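CRISPR system CMR subunit Cmr7 1 (Sulfolobus solfataricus, PDB 2X5Q) is a subunit of the CMR ribonucleoprotein complex, part of the crRNA-guided CRISPR immune system that protects the cell against viruses and other mobile genetic elements. Local coordinates at residues Lys51-Ile56 with Glu184-Tyr189; Val58-Ala63 with Lys105-Arg110; Leu14-Ser19 with Lys152-Asn157; Ser21-Asn26 with Ser33-Tyr38. One frame throughout, in Å; residues are numbered along the deposited sequence.

Interaction 1 (Lys51-Ile56 with Glu184-Tyr189); sequences KGLHNI and EIFNYY
Ile56, second residue of a G1 beta bulge in strand 52-60, packs against Ile185 and Phe186 at the C-terminal end of helix 172-185, in a buried seam between helix end and mixed sheet. The bulge assignment rests on Asn55 and Ile56 both facing Ile109, with Asn55 at positive phi. On the other side, Phe186 is the first residue to leave helical geometry and the centre of an inverse gamma turn, marked by the backbone bond from Asn187 N to Ile185 O (2.9 Å). No hydrogen bond joins the two segments; the contact is entirely apolar. Ile56 and Ile185 reach toward each other tip to tip, CD1 to CD1, at 3.8 Å. The other branch of Ile56, CG2, lies 3.7 Å from Phe186 CE1, in an oblique approach to the ring. Ile185 CG2 sits over the centre of one face of that ring, 3.9 Å above its plane, which probably limits the ring's tilt. Ile16, Lys82 and Ile84 add further packing round Phe186. Leu53 comes in at about a right angle: with CG anti to the backbone N (chi1 -176°), its CD2 reaches the ring edge in plane, 3.5 Å from Phe186 CE2.

Interaction 2 (Val58-Ala63 with Lys105-Arg110); sequences VLTGYA and KLYIIR
Val58 N donates to Tyr107 O at 2.8 Å with an N-H...O angle of 172°, a nearly straight bond between strand 52-60, which runs antiparallel to strand 108-109, and the residue just ahead of the latter. Tyr107 is the centre of an inverse gamma turn, closed by a weak bond from Ile108 N to Leu106 O, so the chain bends at the point where it joins the sheet. The side chains of the bonded pair also meet. Val58 CB lies over one face of the Tyr107 ring, 3.8 Å from the centroid and 18° off the normal, which meets the definition of a CH-pi contact, though the carbon is displaced toward the rim. Its CG1 follows the ring outward to Tyr107 CE2 (3.7 Å). Thr60 uses a different side: its methyl CG2 stands at the ring edge, in plane, 3.5 Å from Tyr107 CE2. The other methyl of Val58, CG2, meets Ile109 CG1 at 3.9 Å. Val58 also packs on Tyr80 and Lys82 of strand 80-86. Lys105 makes salt bridges with Asp76 and Asp79 of the second subunit, and Thr60 packs on Pro77 of that subunit, so both segments border on the dimer interface. The single N-H bond sets the pairing of Val58 with Tyr107, while aliphatic carbon on face and edge probably restricts the phenol ring.

Interaction 3 (Leu14-Ser19 with Lys152-Asn157); sequences LPITNS and KTIVDN
Thr17 OG1 accepts from Ser19 N (3.0 Å, N-H...O angle 161°) in an ST turn, while the carbonyl O of Thr17 meets Ile154 CD1 of helix 148-162 at 3.5 Å. The turn ties the hydroxyl oxygen to the loop's own backbone, and Thr17 CB points away from the helix. Across the contact itself no hydrogen bond is made. One methyl carries it: Ile154 CD1 also lies 3.9 Å from Ile16 CG2, although the CA atoms of Ile16 and Ile154 are 8.2 Å apart. The side chain of Ile154 spans that gap because CD1 continues away from the helix with chi2 at 174°, and its approach to Ile16 is oblique. Asn18 ties the loop to the residues just ahead of the helix, its OD1 being bonded to Asp147 N and its ND2 to Ser145 O, and its backbone N is bonded to Tyr188 OH. The contact is thus buried plain packing between the loop that follows strand 11-15 and the first half of helix 148-162. Leu14 of the strand packs on Ile162, the last residue of that helix, Thr17 touches Ile64 of strand 62-65, and Val155 turns instead to Tyr167 of helix 164-169.

Interaction 4 (Ser21-Asn26 with Ser33-Tyr38); sequences SSEDNN and SVSIEY
Asn26 meets Tyr38 with its side chain and its own backbone, and can be followed outward from CB. That carbon lies over one face of the Tyr38 ring, 3.7 Å above the plane and displaced toward the rim; with a line 19° off the ring normal, it qualifies as a CH-pi contact. CG is turned between the backbone N and the carbonyl carbon (chi1 72°), a rotation that carries the amide past the ring toward the backbone of Tyr38. From there ND2 donates to Tyr38 O at 2.8 Å, with the acceptor out of the amide plane. The same nitrogen packs against Glu37 CG at 3.3 Å. Asn26 OD1 lies 3.9 Å from Glu37 OE2, without a bond, and only 2.4 Å from Asn25 O; two acceptors so close make the placement of the amide, and with it the ND2 bond, somewhat doubtful. Meanwhile Asn26 O accepts from Tyr38 N (3.1 Å, N-H...O angle 161°) and is approached by Glu37 CA at 3.3 Å in a CA-H...O contact. Strands 21-23 and 35-38 belong to the four-stranded antiparallel sheet, with strand 27-29 between them; Asn26 is the last residue of the connection before strand 27-29. The Tyr38 hydroxyl has its polar partner in Gln40. As modelled, one asparagine engages both the N-H and the C=O of Tyr38 while lying on its ring, which would hold the connection against strand 35-38 by polar and apolar means together.

How the interactions relate
Interactions 1 and 2 share strand 52-60, their centres 11 Å apart, and backbone pairs Ile56-Ile109 and Asn55-Arg110 connect them within the mixed sheet. Interaction 3, also 11 Å from interaction 1, touches it where Phe186 packs on Ile16. Interaction 4, in the four-stranded sheet, lies 12 Å from interaction 3, touching it through Ser22 on Asn157 and Ile36 on Leu14, but 20 and 22 Å from interactions 1 and 2. Along the chain 1 and 3 alternate, 2 falls within the spans of both, and 4 within that of 3. Interactions 1 and 3 thus set later helices, 172-185 and 148-162, against strand 52-60 and the loop after strand 11-15; 2 pairs strand 108-109 with the mixed sheet, and 4 is local.

Interaction 1 (Lys51-Ile56 with Glu184-Tyr189)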
loop_
_atom_site.group_PDB
_atom_site.type_symbol
_atom_site.label_atom_id
_atom_site.label_comp_id
_atom_site.label_asym_id
_atom_site.label_seq_id
_atom_site.Cartn_x
_atom_site.Cartn_y
_atom_site.Cartn_z
ATOM N N LYS A 51 25.452 16.899 -8.074
ATOM C CA LYS A 51 24.245 17.665 -7.710
ATOM C C LYS A 51 23.502 17.100 -6.501
ATOM O O LYS A 51 22.518 17.699 -6.043
ATOM C CB LYS A 51 23.284 17.734 -8.897
ATOM C CG LYS A 51 23.916 18.113 -10.229
ATOM C CD LYS A 51 24.573 19.481 -10.176
ATOM C CE LYS A 51 25.251 19.804 -11.500
ATOM N NZ LYS A 51 26.309 20.832 -11.320
ATOM N N GLY A 52 23.946 15.939 -6.012
ATOM C CA GLY A 52 23.430 15.330 -4.797
ATOM C C GLY A 52 22.907 13.918 -5.017
ATOM O O GLY A 52 23.385 13.186 -5.884
ATOM N N LEU A 53 21.902 13.557 -4.227
ATOM C CA LEU A 53 21.288 12.238 -4.250
ATOM C C LEU A 53 20.050 12.249 -5.153
ATOM O O LEU A 53 19.295 13.238 -5.179
ATOM C CB LEU A 53 20.889 11.864 -2.814
ATOM C CG LEU A 53 20.292 10.482 -2.544
ATOM C CD1 LEU A 53 21.209 9.389 -3.074
ATOM C CD2 LEU A 53 20.045 10.332 -1.029
ATOM N N HIS A 54 19.848 11.156 -5.892
ATOM C CA HIS A 54 18.769 11.055 -6.889
ATOM C C HIS A 54 18.051 9.723 -6.847
ATOM O O HIS A 54 18.638 8.711 -6.485
ATOM C CB HIS A 54 19.312 11.249 -8.311
ATOM C CG HIS A 54 20.068 12.523 -8.503
ATOM N ND1 HIS A 54 19.445 13.745 -8.634
ATOM C CD2 HIS A 54 21.397 12.765 -8.588
ATOM C CE1 HIS A 54 20.360 14.688 -8.769
ATOM N NE2 HIS A 54 21.552 14.119 -8.753
ATOM N N ASN A 55 16.795 9.739 -7.298
ATOM C CA ASN A 55 15.954 8.545 -7.429
ATOM C C ASN A 55 15.673 7.865 -6.102
ATOM O O ASN A 55 16.067 6.706 -5.878
ATOM C CB ASN A 55 16.534 7.530 -8.423
ATOM C CG ASN A 55 16.696 8.095 -9.798
ATOM O OD1 ASN A 55 15.830 8.839 -10.269
ATOM N ND2 ASN A 55 17.812 7.757 -10.465
ATOM N N ILE A 56 14.978 8.591 -5.244
ATOM C CA ILE A 56 14.602 8.115 -3.930
ATOM C C ILE A 56 13.177 7.559 -3.994
ATOM O O ILE A 56 12.275 8.219 -4.491
ATOM C CB ILE A 56 14.660 9.248 -2.879
ATOM C CG1 ILE A 56 16.100 9.730 -2.659
ATOM C CG2 ILE A 56 14.089 8.774 -1.524
ATOM C CD1 ILE A 56 16.434 11.007 -3.340
ATOM N N GLU A 184 17.406 16.650 4.572
ATOM C CA GLU A 184 16.148 17.166 4.011
ATOM C C GLU A 184 15.137 16.077 3.710
ATOM O O GLU A 184 13.960 16.196 4.032
ATOM C CB GLU A 184 16.393 17.911 2.689
ATOM C CG GLU A 184 16.921 19.316 2.820
ATOM C CD GLU A 184 17.483 19.885 1.505
ATOM O OE1 GLU A 184 17.511 19.179 0.452
ATOM O OE2 GLU A 184 17.934 21.049 1.533
ATOM N N ILE A 185 15.599 15.040 3.029
ATOM C CA ILE A 185 14.706 14.071 2.405
ATOM C C ILE A 185 14.144 13.011 3.337
ATOM O O ILE A 185 12.964 12.717 3.280
ATOM C CB ILE A 185 15.426 13.334 1.236
ATOM C CG1 ILE A 185 15.755 14.316 0.117
ATOM C CG2 ILE A 185 14.579 12.190 0.685
ATOM C CD1 ILE A 185 16.850 13.791 -0.780
ATOM N N PHE A 186 14.990 12.408 4.163
ATOM C CA PHE A 186 14.644 11.113 4.755
ATOM C C PHE A 186 13.889 11.204 6.081
ATOM O O PHE A 186 14.307 10.656 7.104
ATOM C CB PHE A 186 15.885 10.231 4.854
ATOM C CG PHE A 186 16.365 9.769 3.521
ATOM C CD1 PHE A 186 15.632 8.849 2.798
ATOM C CD2 PHE A 186 17.507 10.304 2.950
ATOM C CE1 PHE A 186 16.059 8.431 1.551
ATOM C CE2 PHE A 186 17.929 9.882 1.709
ATOM C CZ PHE A 186 17.206 8.951 1.012
ATOM N N ASN A 187 12.761 11.897 6.033
ATOM C CA ASN A 187 11.733 11.768 7.046
ATOM C C ASN A 187 10.953 10.481 6.772
ATOM O O ASN A 187 10.890 10.008 5.628
ATOM C CB ASN A 187 10.778 12.945 7.002
ATOM C CG ASN A 187 11.479 14.268 7.024
ATOM O OD1 ASN A 187 12.461 14.450 7.742
ATOM N ND2 ASN A 187 10.970 15.220 6.246
ATOM N N TYR A 188 10.370 9.915 7.818
ATOM C CA TYR A 188 9.648 8.657 7.711
ATOM C C TYR A 188 8.694 8.476 8.887
ATOM O O TYR A 188 8.714 9.243 9.864
ATOM C CB TYR A 188 10.621 7.469 7.619
ATOM C CG TYR A 188 11.540 7.297 8.828
ATOM C CD1 TYR A 188 11.253 6.375 9.818
ATOM C CD2 TYR A 188 12.690 8.059 8.970
ATOM C CE1 TYR A 188 12.091 6.213 10.937
ATOM C CE2 TYR A 188 13.540 7.900 10.067
ATOM C CZ TYR A 188 13.229 6.977 11.046
ATOM O OH TYR A 188 14.046 6.830 12.137
ATOM N N TYR A 189 7.823 7.479 8.758
ATOM C CA TYR A 189 6.874 7.135 9.809
ATOM C C TYR A 189 7.303 5.804 10.408
ATOM O O TYR A 189 7.545 4.836 9.682
ATOM C CB TYR A 189 5.449 7.061 9.255
ATOM C CG TYR A 189 4.848 8.426 9.037
ATOM C CD1 TYR A 189 3.944 8.957 9.942
ATOM C CD2 TYR A 189 5.209 9.201 7.929
ATOM C CE1 TYR A 189 3.403 10.224 9.753
ATOM C CE2 TYR A 189 4.666 10.466 7.735
ATOM C CZ TYR A 189 3.772 10.962 8.648
ATOM O OH TYR A 189 3.251 12.200 8.473
#

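Interaction 2 (Val58-Ala63 with Lys105-Arg110)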
loop_
_atom_site.group_PDB
_atom_site.type_symbol
_atom_site.label_atom_id
_atom_site.label_comp_id
_atom_site.label_asym_id
_atom_site.label_seq_id
_atom_site.Cartn_x
_atom_site.Cartn_y
_atom_site.Cartn_z
ATOM N N VAL A 58 9.662 6.607 -2.376
ATOM C CA VAL A 58 8.781 6.947 -1.267
ATOM C C VAL A 58 7.718 5.865 -1.216
ATOM O O VAL A 58 6.894 5.751 -2.113
ATOM C CB VAL A 58 8.107 8.327 -1.462
ATOM C CG1 VAL A 58 7.228 8.703 -0.219
ATOM C CG2 VAL A 58 9.168 9.381 -1.749
ATOM N N LEU A 59 7.763 5.045 -0.179
ATOM C CA LEU A 59 6.806 3.956 -0.043
ATOM C C LEU A 59 5.646 4.412 0.821
ATOM O O LEU A 59 5.749 4.397 2.040
ATOM C CB LEU A 59 7.509 2.753 0.572
ATOM C CG LEU A 59 7.007 1.383 0.163
ATOM C CD1 LEU A 59 7.232 1.208 -1.332
ATOM C CD2 LEU A 59 7.742 0.308 0.985
ATOM N N THR A 60 4.545 4.828 0.194
ATOM C CA THR A 60 3.372 5.312 0.938
ATOM C C THR A 60 2.506 4.124 1.404
ATOM O O THR A 60 2.589 3.047 0.848
ATOM C CB THR A 60 2.534 6.351 0.115
ATOM O OG1 THR A 60 1.996 5.737 -1.059
ATOM C CG2 THR A 60 3.408 7.540 -0.329
ATOM N N GLY A 61 1.675 4.328 2.421
ATOM C CA GLY A 61 0.901 3.225 3.013
ATOM C C GLY A 61 1.739 2.240 3.828
ATOM O O GLY A 61 1.265 1.141 4.141
ATOM N N TYR A 62 2.954 2.659 4.200
ATOM C CA TYR A 62 3.917 1.873 4.981
ATOM C C TYR A 62 4.569 2.695 6.089
ATOM O O TYR A 62 4.793 3.895 5.941
ATOM C CB TYR A 62 5.026 1.304 4.083
ATOM C CG TYR A 62 4.585 0.118 3.295
ATOM C CD1 TYR A 62 4.683 -1.167 3.834
ATOM C CD2 TYR A 62 4.013 0.267 2.025
ATOM C CE1 TYR A 62 4.253 -2.264 3.132
ATOM C CE2 TYR A 62 3.576 -0.832 1.305
ATOM C CZ TYR A 62 3.702 -2.098 1.867
ATOM O OH TYR A 62 3.281 -3.205 1.176
ATOM N N ALA A 63 4.843 2.034 7.206
ATOM C CA ALA A 63 5.700 2.566 8.262
ATOM C C ALA A 63 6.767 1.496 8.561
ATOM O O ALA A 63 6.682 0.373 8.052
ATOM C CB ALA A 63 4.891 2.891 9.493
ATOM N N LYS A 105 5.694 3.982 -12.846
ATOM C CA LYS A 105 4.628 3.632 -11.917
ATOM C C LYS A 105 5.037 3.914 -10.474
ATOM O O LYS A 105 4.186 4.098 -9.593
ATOM C CB LYS A 105 4.281 2.140 -12.067
ATOM C CG LYS A 105 2.849 1.876 -12.377
ATOM C CD LYS A 105 2.493 0.384 -12.289
ATOM C CE LYS A 105 1.187 0.204 -11.600
ATOM N NZ LYS A 105 0.164 1.193 -12.059
ATOM N N LEU A 106 6.340 3.935 -10.226
ATOM C CA LEU A 106 6.850 4.063 -8.871
ATOM C C LEU A 106 6.894 5.498 -8.396
ATOM O O LEU A 106 7.038 6.430 -9.202
ATOM C CB LEU A 106 8.246 3.464 -8.767
ATOM C CG LEU A 106 8.298 1.942 -8.806
ATOM C CD1 LEU A 106 9.748 1.472 -8.881
ATOM C CD2 LEU A 106 7.541 1.363 -7.587
ATOM N N TYR A 107 6.793 5.658 -7.077
ATOM C CA TYR A 107 6.838 6.974 -6.444
ATOM C C TYR A 107 8.293 7.357 -6.139
ATOM O O TYR A 107 8.774 7.240 -4.999
ATOM C CB TYR A 107 5.972 6.985 -5.190
ATOM C CG TYR A 107 5.748 8.344 -4.552
ATOM C CD1 TYR A 107 6.227 9.518 -5.129
ATOM C CD2 TYR A 107 4.991 8.456 -3.389
ATOM C CE1 TYR A 107 5.996 10.740 -4.551
ATOM C CE2 TYR A 107 4.766 9.683 -2.797
ATOM C CZ TYR A 107 5.281 10.816 -3.370
ATOM O OH TYR A 107 5.061 12.044 -2.812
ATOM N N ILE A 108 8.976 7.833 -7.179
ATOM C CA ILE A 108 10.395 8.149 -7.104
ATOM C C ILE A 108 10.541 9.670 -7.098
ATOM O O ILE A 108 9.976 10.343 -7.956
ATOM C CB ILE A 108 11.159 7.520 -8.314
ATOM C CG1 ILE A 108 11.097 5.982 -8.276
ATOM C CG2 ILE A 108 12.608 8.000 -8.361
ATOM C CD1 ILE A 108 11.627 5.290 -9.590
ATOM N N ILE A 109 11.278 10.220 -6.136
ATOM C CA ILE A 109 11.557 11.660 -6.125
ATOM C C ILE A 109 13.024 11.971 -6.431
ATOM O O ILE A 109 13.876 11.081 -6.391
ATOM C CB ILE A 109 11.128 12.331 -4.793
ATOM C CG1 ILE A 109 11.784 11.649 -3.598
ATOM C CG2 ILE A 109 9.610 12.278 -4.653
ATOM C CD1 ILE A 109 11.745 12.476 -2.344
ATOM N N ARG A 110 13.294 13.241 -6.757
ATOM C CA ARG A 110 14.607 13.688 -7.214
ATOM C C ARG A 110 15.004 12.825 -8.415
ATOM O O ARG A 110 16.086 12.247 -8.439
ATOM C CB ARG A 110 15.662 13.570 -6.112
ATOM C CG ARG A 110 15.295 14.213 -4.780
ATOM C CD ARG A 110 15.355 15.696 -4.863
ATOM N NE ARG A 110 15.076 16.341 -3.574
ATOM C CZ ARG A 110 15.965 16.962 -2.792
ATOM N NH1 ARG A 110 17.257 17.033 -3.110
ATOM N NH2 ARG A 110 15.545 17.517 -1.655
#

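Interaction 3 (Leu14-Ser19 with Lys152-Asn157)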
loop_
_atom_site.group_PDB
_atom_site.type_symbol
_atom_site.label_atom_id
_atom_site.label_comp_id
_atom_site.label_asym_id
_atom_site.label_seq_id
_atom_site.Cartn_x
_atom_site.Cartn_y
_atom_site.Cartn_z
ATOM N N LEU A 14 16.448 0.013 0.440
ATOM C CA LEU A 14 17.171 0.247 1.681
ATOM C C LEU A 14 16.462 1.401 2.374
ATOM O O LEU A 14 16.598 2.547 1.943
ATOM C CB LEU A 14 18.638 0.571 1.363
ATOM C CG LEU A 14 19.698 0.753 2.449
ATOM C CD1 LEU A 14 21.085 0.771 1.804
ATOM C CD2 LEU A 14 19.510 2.000 3.257
ATOM N N PRO A 15 15.674 1.105 3.428
ATOM C CA PRO A 15 15.099 2.193 4.224
ATOM C C PRO A 15 16.173 3.032 4.892
ATOM O O PRO A 15 17.108 2.480 5.489
ATOM C CB PRO A 15 14.260 1.470 5.302
ATOM C CG PRO A 15 14.097 0.083 4.827
ATOM C CD PRO A 15 15.286 -0.217 3.944
ATOM N N ILE A 16 16.051 4.354 4.798
ATOM C CA ILE A 16 16.972 5.245 5.499
ATOM C C ILE A 16 16.306 5.732 6.794
ATOM O O ILE A 16 15.401 6.584 6.761
ATOM C CB ILE A 16 17.381 6.422 4.597
ATOM C CG1 ILE A 16 17.984 5.898 3.284
ATOM C CG2 ILE A 16 18.371 7.364 5.306
ATOM C CD1 ILE A 16 19.271 5.128 3.450
ATOM N N THR A 17 16.728 5.161 7.926
ATOM C CA THR A 17 16.208 5.532 9.242
ATOM C C THR A 17 17.348 5.911 10.163
ATOM O O THR A 17 18.500 5.723 9.810
ATOM C CB THR A 17 15.484 4.361 9.932
ATOM O OG1 THR A 17 16.453 3.418 10.387
ATOM C CG2 THR A 17 14.501 3.671 9.006
ATOM N N ASN A 18 17.012 6.370 11.379
ATOM C CA ASN A 18 18.010 6.638 12.418
ATOM C C ASN A 18 18.739 5.408 12.963
ATOM O O ASN A 18 19.696 5.574 13.724
ATOM C CB ASN A 18 17.386 7.367 13.622
ATOM C CG ASN A 18 17.078 8.820 13.335
ATOM O OD1 ASN A 18 17.962 9.587 12.948
ATOM N ND2 ASN A 18 15.822 9.214 13.543
ATOM N N SER A 19 18.300 4.194 12.613
ATOM C CA SER A 19 18.870 2.981 13.209
ATOM C C SER A 19 19.731 2.104 12.298
ATOM O O SER A 19 20.279 1.087 12.753
ATOM C CB SER A 19 17.754 2.140 13.824
ATOM O OG SER A 19 17.132 2.867 14.864
ATOM N N LYS A 152 24.914 12.442 9.271
ATOM C CA LYS A 152 26.337 12.495 8.922
ATOM C C LYS A 152 26.935 11.085 8.882
ATOM O O LYS A 152 27.679 10.763 7.962
ATOM C CB LYS A 152 27.117 13.378 9.910
ATOM C CG LYS A 152 28.555 13.670 9.488
ATOM C CD LYS A 152 29.376 14.333 10.588
ATOM C CE LYS A 152 29.158 15.862 10.642
ATOM N NZ LYS A 152 29.869 16.592 11.776
ATOM N N THR A 153 26.605 10.254 9.874
ATOM C CA THR A 153 27.069 8.857 9.886
ATOM C C THR A 153 26.464 8.071 8.719
ATOM O O THR A 153 27.133 7.225 8.120
ATOM C CB THR A 153 26.751 8.134 11.219
ATOM O OG1 THR A 153 25.334 7.975 11.360
ATOM C CG2 THR A 153 27.297 8.911 12.402
ATOM N N ILE A 154 25.229 8.386 8.346
ATOM C CA ILE A 154 24.624 7.744 7.167
ATOM C C ILE A 154 25.397 8.099 5.893
ATOM O O ILE A 154 25.658 7.235 5.060
ATOM C CB ILE A 154 23.129 8.069 7.046
ATOM C CG1 ILE A 154 22.370 7.296 8.122
ATOM C CG2 ILE A 154 22.575 7.713 5.669
ATOM C CD1 ILE A 154 20.932 7.635 8.189
ATOM N N VAL A 155 25.789 9.359 5.757
ATOM C CA VAL A 155 26.592 9.766 4.606
ATOM C C VAL A 155 28.008 9.169 4.659
ATOM O O VAL A 155 28.495 8.657 3.656
ATOM C CB VAL A 155 26.657 11.294 4.482
ATOM C CG1 VAL A 155 27.647 11.700 3.417
ATOM C CG2 VAL A 155 25.261 11.861 4.192
ATOM N N ASP A 156 28.647 9.200 5.826
ATOM C CA ASP A 156 30.058 8.787 5.958
ATOM C C ASP A 156 30.266 7.270 6.029
ATOM O O ASP A 156 31.300 6.756 5.588
ATOM C CB ASP A 156 30.691 9.414 7.204
ATOM C CG ASP A 156 30.754 10.928 7.134
ATOM O OD1 ASP A 156 30.735 11.499 6.021
ATOM O OD2 ASP A 156 30.809 11.541 8.207
ATOM N N ASN A 157 29.301 6.567 6.601
ATOM C CA ASN A 157 29.413 5.134 6.818
ATOM C C ASN A 157 28.559 4.310 5.878
ATOM O O ASN A 157 28.822 3.129 5.723
ATOM C CB ASN A 157 29.011 4.764 8.253
ATOM C CG ASN A 157 29.999 5.248 9.293
ATOM O OD1 ASN A 157 31.072 5.763 8.972
ATOM N ND2 ASN A 157 29.640 5.068 10.564
#

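Interaction 4 (Ser21-Asn26 with Ser33-Tyr38)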
loop_
_atom_site.group_PDB
_atom_site.type_symbol
_atom_site.label_atom_id
_atom_site.label_comp_id
_atom_site.label_asym_id
_atom_site.label_seq_id
_atom_site.Cartn_x
_atom_site.Cartn_y
_atom_site.Cartn_z
ATOM N N SER A 21 22.905 0.824 10.116
ATOM C CA SER A 21 24.349 0.866 10.331
ATOM C C SER A 21 25.028 0.004 9.291
ATOM O O SER A 21 24.490 -1.025 8.879
ATOM C CB SER A 21 24.702 0.355 11.729
ATOM O OG SER A 21 24.317 -1.001 11.881
ATOM N N SER A 22 26.209 0.423 8.872
ATOM C CA SER A 22 27.043 -0.402 8.015
ATOM C C SER A 22 27.582 -1.595 8.814
ATOM O O SER A 22 27.949 -1.457 9.972
ATOM C CB SER A 22 28.190 0.437 7.448
ATOM O OG SER A 22 29.298 -0.367 7.102
ATOM N N GLU A 23 27.595 -2.769 8.198
ATOM C CA GLU A 23 28.191 -3.954 8.811
ATOM C C GLU A 23 29.301 -4.449 7.904
ATOM O O GLU A 23 29.327 -4.139 6.709
ATOM C CB GLU A 23 27.140 -5.048 9.054
ATOM C CG GLU A 23 26.544 -5.027 10.467
ATOM C CD GLU A 23 25.479 -6.115 10.704
ATOM O OE1 GLU A 23 25.346 -6.564 11.867
ATOM O OE2 GLU A 23 24.769 -6.510 9.739
ATOM N N ASP A 24 30.215 -5.218 8.477
ATOM C CA ASP A 24 31.423 -5.625 7.777
ATOM C C ASP A 24 31.097 -6.268 6.432
ATOM O O ASP A 24 30.179 -7.075 6.327
ATOM C CB ASP A 24 32.250 -6.588 8.643
ATOM C CG ASP A 24 32.870 -5.902 9.864
ATOM O OD1 ASP A 24 32.293 -4.887 10.333
ATOM O OD2 ASP A 24 33.923 -6.377 10.352
ATOM N N ASN A 25 31.841 -5.873 5.405
ATOM C CA ASN A 25 31.749 -6.483 4.084
ATOM C C ASN A 25 30.389 -6.279 3.417
ATOM O O ASN A 25 29.496 -7.129 3.518
ATOM C CB ASN A 25 32.105 -7.975 4.148
ATOM C CG ASN A 25 33.509 -8.222 4.709
ATOM O OD1 ASN A 25 34.397 -7.360 4.622
ATOM N ND2 ASN A 25 33.718 -9.408 5.280
ATOM N N ASN A 26 30.259 -5.141 2.739
ATOM C CA ASN A 26 29.115 -4.797 1.885
ATOM C C ASN A 26 27.714 -5.122 2.412
ATOM O O ASN A 26 26.812 -5.405 1.631
ATOM C CB ASN A 26 29.311 -5.302 0.423
ATOM C CG ASN A 26 29.184 -6.826 0.266
ATOM O OD1 ASN A 26 29.613 -7.601 1.120
ATOM N ND2 ASN A 26 28.621 -7.254 -0.863
ATOM N N SER A 33 16.237 -7.536 12.723
ATOM C CA SER A 33 15.709 -8.646 11.941
ATOM C C SER A 33 15.998 -8.565 10.430
ATOM O O SER A 33 15.763 -9.548 9.706
ATOM C CB SER A 33 14.202 -8.741 12.176
ATOM O OG SER A 33 13.945 -8.844 13.566
ATOM N N VAL A 34 16.541 -7.436 9.970
ATOM C CA VAL A 34 16.764 -7.203 8.547
ATOM C C VAL A 34 18.207 -6.749 8.245
ATOM O O VAL A 34 18.711 -5.765 8.824
ATOM C CB VAL A 34 15.765 -6.170 7.987
ATOM C CG1 VAL A 34 15.939 -6.021 6.474
ATOM C CG2 VAL A 34 14.329 -6.571 8.328
ATOM N N SER A 35 18.880 -7.518 7.382
ATOM C CA SER A 35 20.189 -7.147 6.849
ATOM C C SER A 35 20.187 -7.250 5.325
ATOM O O SER A 35 19.678 -8.219 4.749
ATOM C CB SER A 35 21.299 -8.022 7.420
ATOM O OG SER A 35 21.477 -7.756 8.791
ATOM N N ILE A 36 20.786 -6.245 4.700
ATOM C CA ILE A 36 20.840 -6.104 3.253
ATOM C C ILE A 36 22.303 -6.163 2.802
ATOM O O ILE A 36 23.188 -5.670 3.488
ATOM C CB ILE A 36 20.162 -4.776 2.849
ATOM C CG1 ILE A 36 18.641 -4.948 2.928
ATOM C CG2 ILE A 36 20.586 -4.311 1.448
ATOM C CD1 ILE A 36 17.854 -3.682 2.620
ATOM N N GLU A 37 22.552 -6.832 1.684
ATOM C CA GLU A 37 23.852 -6.834 1.035
ATOM C C GLU A 37 23.705 -6.018 -0.235
ATOM O O GLU A 37 22.653 -6.027 -0.857
ATOM C CB GLU A 37 24.264 -8.262 0.690
ATOM C CG GLU A 37 25.673 -8.395 0.135
ATOM C CD GLU A 37 26.006 -9.803 -0.336
ATOM O OE1 GLU A 37 25.274 -10.353 -1.187
ATOM O OE2 GLU A 37 27.031 -10.343 0.123
ATOM N N TYR A 38 24.736 -5.286 -0.615
ATOM C CA TYR A 38 24.708 -4.582 -1.891
ATOM C C TYR A 38 25.892 -5.024 -2.742
ATOM O O TYR A 38 26.931 -5.493 -2.240
ATOM C CB TYR A 38 24.687 -3.074 -1.692
ATOM C CG TYR A 38 25.931 -2.572 -1.037
ATOM C CD1 TYR A 38 27.043 -2.250 -1.801
ATOM C CD2 TYR A 38 26.019 -2.457 0.354
ATOM C CE1 TYR A 38 28.198 -1.821 -1.217
ATOM C CE2 TYR A 38 27.195 -2.030 0.955
ATOM C CZ TYR A 38 28.276 -1.714 0.157
ATOM O OH TYR A 38 29.447 -1.290 0.700
#